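Local coordinates for protein Sso-CP2 metallo-carboxypetidase (PDB 4MMO) that binds zinc and, as a member of the M20 peptidase family, probably removes residues from the carboxyl ends of peptides, at residues Y69-V74 with S103-T108. Sequence-based numbering, arbitrary orientation.
Sequences YNHYDV and SDNKGT
H71 and D104 meet at a zinc ion in the M20 metallopeptidase fold, where the end of strand 65-71 faces the start of helix 102-121. The arrangement illustrates how a metal site is built round a ligand, H71, that is itself held in place. H71 NE2 and D104 OD1, 2.8 Å apart, both bind the metal, and E163 is the third protein ligand of this zinc. The carboxylate stands nearly perpendicular to the imidazole, the planes 87° apart. At the ring's other nitrogen, H71 ND1 donates in the ring plane to the carbonyl O of D73 (2.9 Å), which fixes the ring's rotation and probably makes NE2 a better electron donor to zinc. N105, preceded by a cis peptide bond, lays its CB over one face of the imidazole, a CH-pi contact 3.5 Å from the centroid. With its CG anti to the backbone N (chi1 -178°), the same side chain reaches on to the strand, where OD1 accepts from N70 ND2 at 2.9 Å and, in the carbonyl plane, from the backbone N of H71. An alanine in place of H71 would probably leave zinc one ligand short and uncover the CB of N105. The extended K106 chain crosses V74 at about a right angle, its CE against V74 CG1 (3.9 Å). A water bridges the two segments, donating to the carbonyl oxygens of H71 and D73 and accepting from N105 N at 2.9 Å.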
ATOM      1  N   TYR A  69      18.280 -21.007  24.841  1.00 31.50           N
ATOM      2  CA  TYR A  69      18.116 -20.404  23.523  1.00 26.07           C
ATOM      3  C   TYR A  69      18.177 -18.882  23.600  1.00 37.04           C
ATOM      4  O   TYR A  69      17.527 -18.263  24.442  1.00 31.95           O
ATOM      5  CB  TYR A  69      16.782 -20.838  22.897  1.00 22.97           C
ATOM      6  CG  TYR A  69      16.376 -20.040  21.672  1.00 37.31           C
ATOM      7  CD1 TYR A  69      15.654 -18.861  21.797  1.00 39.05           C
ATOM      8  CD2 TYR A  69      16.708 -20.470  20.392  1.00 41.36           C
ATOM      9  CE1 TYR A  69      15.280 -18.128  20.690  1.00 34.86           C
ATOM     10  CE2 TYR A  69      16.335 -19.739  19.270  1.00 30.97           C
ATOM     11  CZ  TYR A  69      15.623 -18.570  19.428  1.00 42.41           C
ATOM     12  OH  TYR A  69      15.250 -17.831  18.327  1.00 40.21           O
ATOM     13  N   ASN A  70      18.967 -18.291  22.710  1.00 32.56           N
ATOM     14  CA  ASN A  70      18.979 -16.846  22.507  1.00 31.05           C
ATOM     15  C   ASN A  70      19.254 -16.565  21.031  1.00 37.97           C
ATOM     16  O   ASN A  70      19.561 -17.481  20.279  1.00 35.93           O
ATOM     17  CB  ASN A  70      20.038 -16.176  23.384  1.00 35.68           C
ATOM     18  CG  ASN A  70      19.651 -16.149  24.853  1.00 35.58           C
ATOM     19  OD1 ASN A  70      20.186 -16.906  25.662  1.00 34.33           O
ATOM     20  ND2 ASN A  70      18.729 -15.262  25.206  1.00 34.35           N
ATOM     21  N   HIS A  71      19.133 -15.311  20.610  1.00 36.13           N
ATOM     22  CA  HIS A  71      19.457 -14.958  19.229  1.00 29.48           C
ATOM     23  C   HIS A  71      20.325 -13.712  19.173  1.00 32.48           C
ATOM     24  O   HIS A  71      20.064 -12.731  19.870  1.00 38.27           O
ATOM     25  CB  HIS A  71      18.191 -14.785  18.388  1.00 23.80           C
ATOM     26  CG  HIS A  71      17.303 -13.668  18.842  1.00 33.90           C
ATOM     27  ND1 HIS A  71      17.516 -12.359  18.490  1.00 27.24           N
ATOM     28  CD2 HIS A  71      16.193 -13.683  19.617  1.00 44.32           C
ATOM     29  CE1 HIS A  71      16.569 -11.602  19.030  1.00 34.01           C
ATOM     30  NE2 HIS A  71      15.758 -12.382  19.716  1.00 38.30           N
ATOM     31  N   TYR A  72      21.367 -13.771  18.345  1.00 37.88           N
ATOM     32  CA  TYR A  72      22.335 -12.681  18.248  1.00 33.08           C
ATOM     33  C   TYR A  72      21.964 -11.658  17.175  1.00 36.26           C
ATOM     34  O   TYR A  72      22.567 -10.591  17.101  1.00 42.78           O
ATOM     35  CB  TYR A  72      23.749 -13.226  18.008  1.00 35.92           C
ATOM     36  CG  TYR A  72      23.927 -14.008  16.725  1.00 38.06           C
ATOM     37  CD1 TYR A  72      24.265 -13.368  15.534  1.00 43.64           C
ATOM     38  CD2 TYR A  72      23.782 -15.386  16.707  1.00 31.46           C
ATOM     39  CE1 TYR A  72      24.436 -14.083  14.363  1.00 38.24           C
ATOM     40  CE2 TYR A  72      23.953 -16.112  15.541  1.00 35.69           C
ATOM     41  CZ  TYR A  72      24.277 -15.454  14.371  1.00 52.21           C
ATOM     42  OH  TYR A  72      24.447 -16.177  13.213  1.00 45.96           O
ATOM     43  N   ASP A  73      20.968 -11.975  16.353  1.00 34.99           N
ATOM     44  CA  ASP A  73      20.513 -11.037  15.335  1.00 29.68           C
ATOM     45  C   ASP A  73      19.559 -10.022  15.941  1.00 37.84           C
ATOM     46  O   ASP A  73      18.885 -10.312  16.929  1.00 39.66           O
ATOM     47  CB  ASP A  73      19.834 -11.763  14.166  1.00 24.84           C
ATOM     48  CG  ASP A  73      18.565 -12.494  14.582  1.00 35.39           C
ATOM     49  OD1 ASP A  73      18.626 -13.272  15.553  1.00 39.36           O
ATOM     50  OD2 ASP A  73      17.509 -12.291  13.945  1.00 36.46           O
ATOM     51  N   VAL A  74      19.507  -8.837  15.338  1.00 41.53           N
ATOM     52  CA  VAL A  74      18.671  -7.741  15.819  1.00 31.69           C
ATOM     53  C   VAL A  74      17.790  -7.181  14.709  1.00 39.00           C
ATOM     54  O   VAL A  74      17.992  -7.479  13.531  1.00 43.93           O
ATOM     55  CB  VAL A  74      19.534  -6.594  16.372  1.00 33.96           C
ATOM     56  CG1 VAL A  74      20.312  -7.059  17.589  1.00 33.62           C
ATOM     57  CG2 VAL A  74      20.491  -6.067  15.288  1.00 33.24           C
ATOM     58  N   SER A 103      17.862  -4.778  24.546  1.00 29.00           N
ATOM     59  CA  SER A 103      16.806  -5.549  25.181  1.00 52.80           C
ATOM     60  C   SER A 103      16.562  -6.861  24.436  1.00 60.95           C
ATOM     61  O   SER A 103      16.539  -7.933  25.043  1.00 66.49           O
ATOM     62  CB  SER A 103      15.523  -4.721  25.210  1.00 56.88           C
ATOM     63  OG  SER A 103      14.447  -5.468  25.747  1.00 84.89           O
ATOM     64  N   ASP A 104      16.390  -6.759  23.119  1.00 40.43           N
ATOM     65  CA  ASP A 104      16.075  -7.898  22.260  1.00 44.67           C
ATOM     66  C   ASP A 104      17.224  -8.106  21.275  1.00 42.48           C
ATOM     67  O   ASP A 104      17.231  -7.461  20.230  1.00 43.48           O
ATOM     68  CB  ASP A 104      14.772  -7.600  21.497  1.00 34.72           C
ATOM     69  CG  ASP A 104      14.380  -8.702  20.515  1.00 50.58           C
ATOM     70  OD1 ASP A 104      14.890  -9.837  20.624  1.00 48.50           O
ATOM     71  OD2 ASP A 104      13.538  -8.432  19.631  1.00 67.17           O
ATOM     72  N   ASN A 105      18.188  -8.991  21.558  1.00 33.74           N
ATOM     73  CA  ASN A 105      18.179  -9.940  22.675  1.00 30.21           C
ATOM     74  C   ASN A 105      19.602 -10.135  23.221  1.00 43.66           C
ATOM     75  O   ASN A 105      19.902 -11.140  23.866  1.00 36.43           O
ATOM     76  CB  ASN A 105      17.601 -11.274  22.177  1.00 30.18           C
ATOM     77  CG  ASN A 105      17.501 -12.343  23.262  1.00 41.91           C
ATOM     78  OD1 ASN A 105      17.945 -13.477  23.064  1.00 29.09           O
ATOM     79  ND2 ASN A 105      16.921 -11.988  24.409  1.00 36.59           N
ATOM     80  N   LYS A 106      20.484  -9.168  22.969  1.00 42.10           N
ATOM     81  CA  LYS A 106      21.901  -9.322  23.319  1.00 31.41           C
ATOM     82  C   LYS A 106      22.205  -9.160  24.810  1.00 30.45           C
ATOM     83  O   LYS A 106      23.046  -9.875  25.353  1.00 34.43           O
ATOM     84  CB  LYS A 106      22.763  -8.336  22.529  1.00 30.69           C
ATOM     85  CG  LYS A 106      22.789  -8.601  21.034  1.00 29.22           C
ATOM     86  CD  LYS A 106      23.766  -7.670  20.341  1.00 30.72           C
ATOM     87  CE  LYS A 106      23.850  -7.948  18.841  1.00 38.84           C
ATOM     88  NZ  LYS A 106      24.732  -6.967  18.157  1.00 40.75           N
ATOM     89  N   GLY A 107      21.558  -8.193  25.453  1.00 27.30           N
ATOM     90  CA  GLY A 107      21.755  -7.967  26.874  1.00 32.76           C
ATOM     91  C   GLY A 107      21.398  -9.208  27.680  1.00 26.12           C
ATOM     92  O   GLY A 107      22.168  -9.661  28.529  1.00 38.65           O
ATOM     93  N   THR A 108      20.229  -9.771  27.391  1.00 28.26           N
ATOM     94  CA  THR A 108      19.770 -10.981  28.071  1.00 35.76           C
ATOM     95  C   THR A 108      20.674 -12.158  27.728  1.00 39.65           C
ATOM     96  O   THR A 108      20.948 -13.006  28.574  1.00 34.84           O
ATOM     97  CB  THR A 108      18.320 -11.318  27.682  1.00 29.54           C
ATOM     98  OG1 THR A 108      17.477 -10.198  27.974  1.00 39.57           O
ATOM     99  CG2 THR A 108      17.815 -12.547  28.443  1.00 31.50           C
TER
HETATM  100  O   HOH W   1      20.000  -9.995  19.528  1.00 33.73           O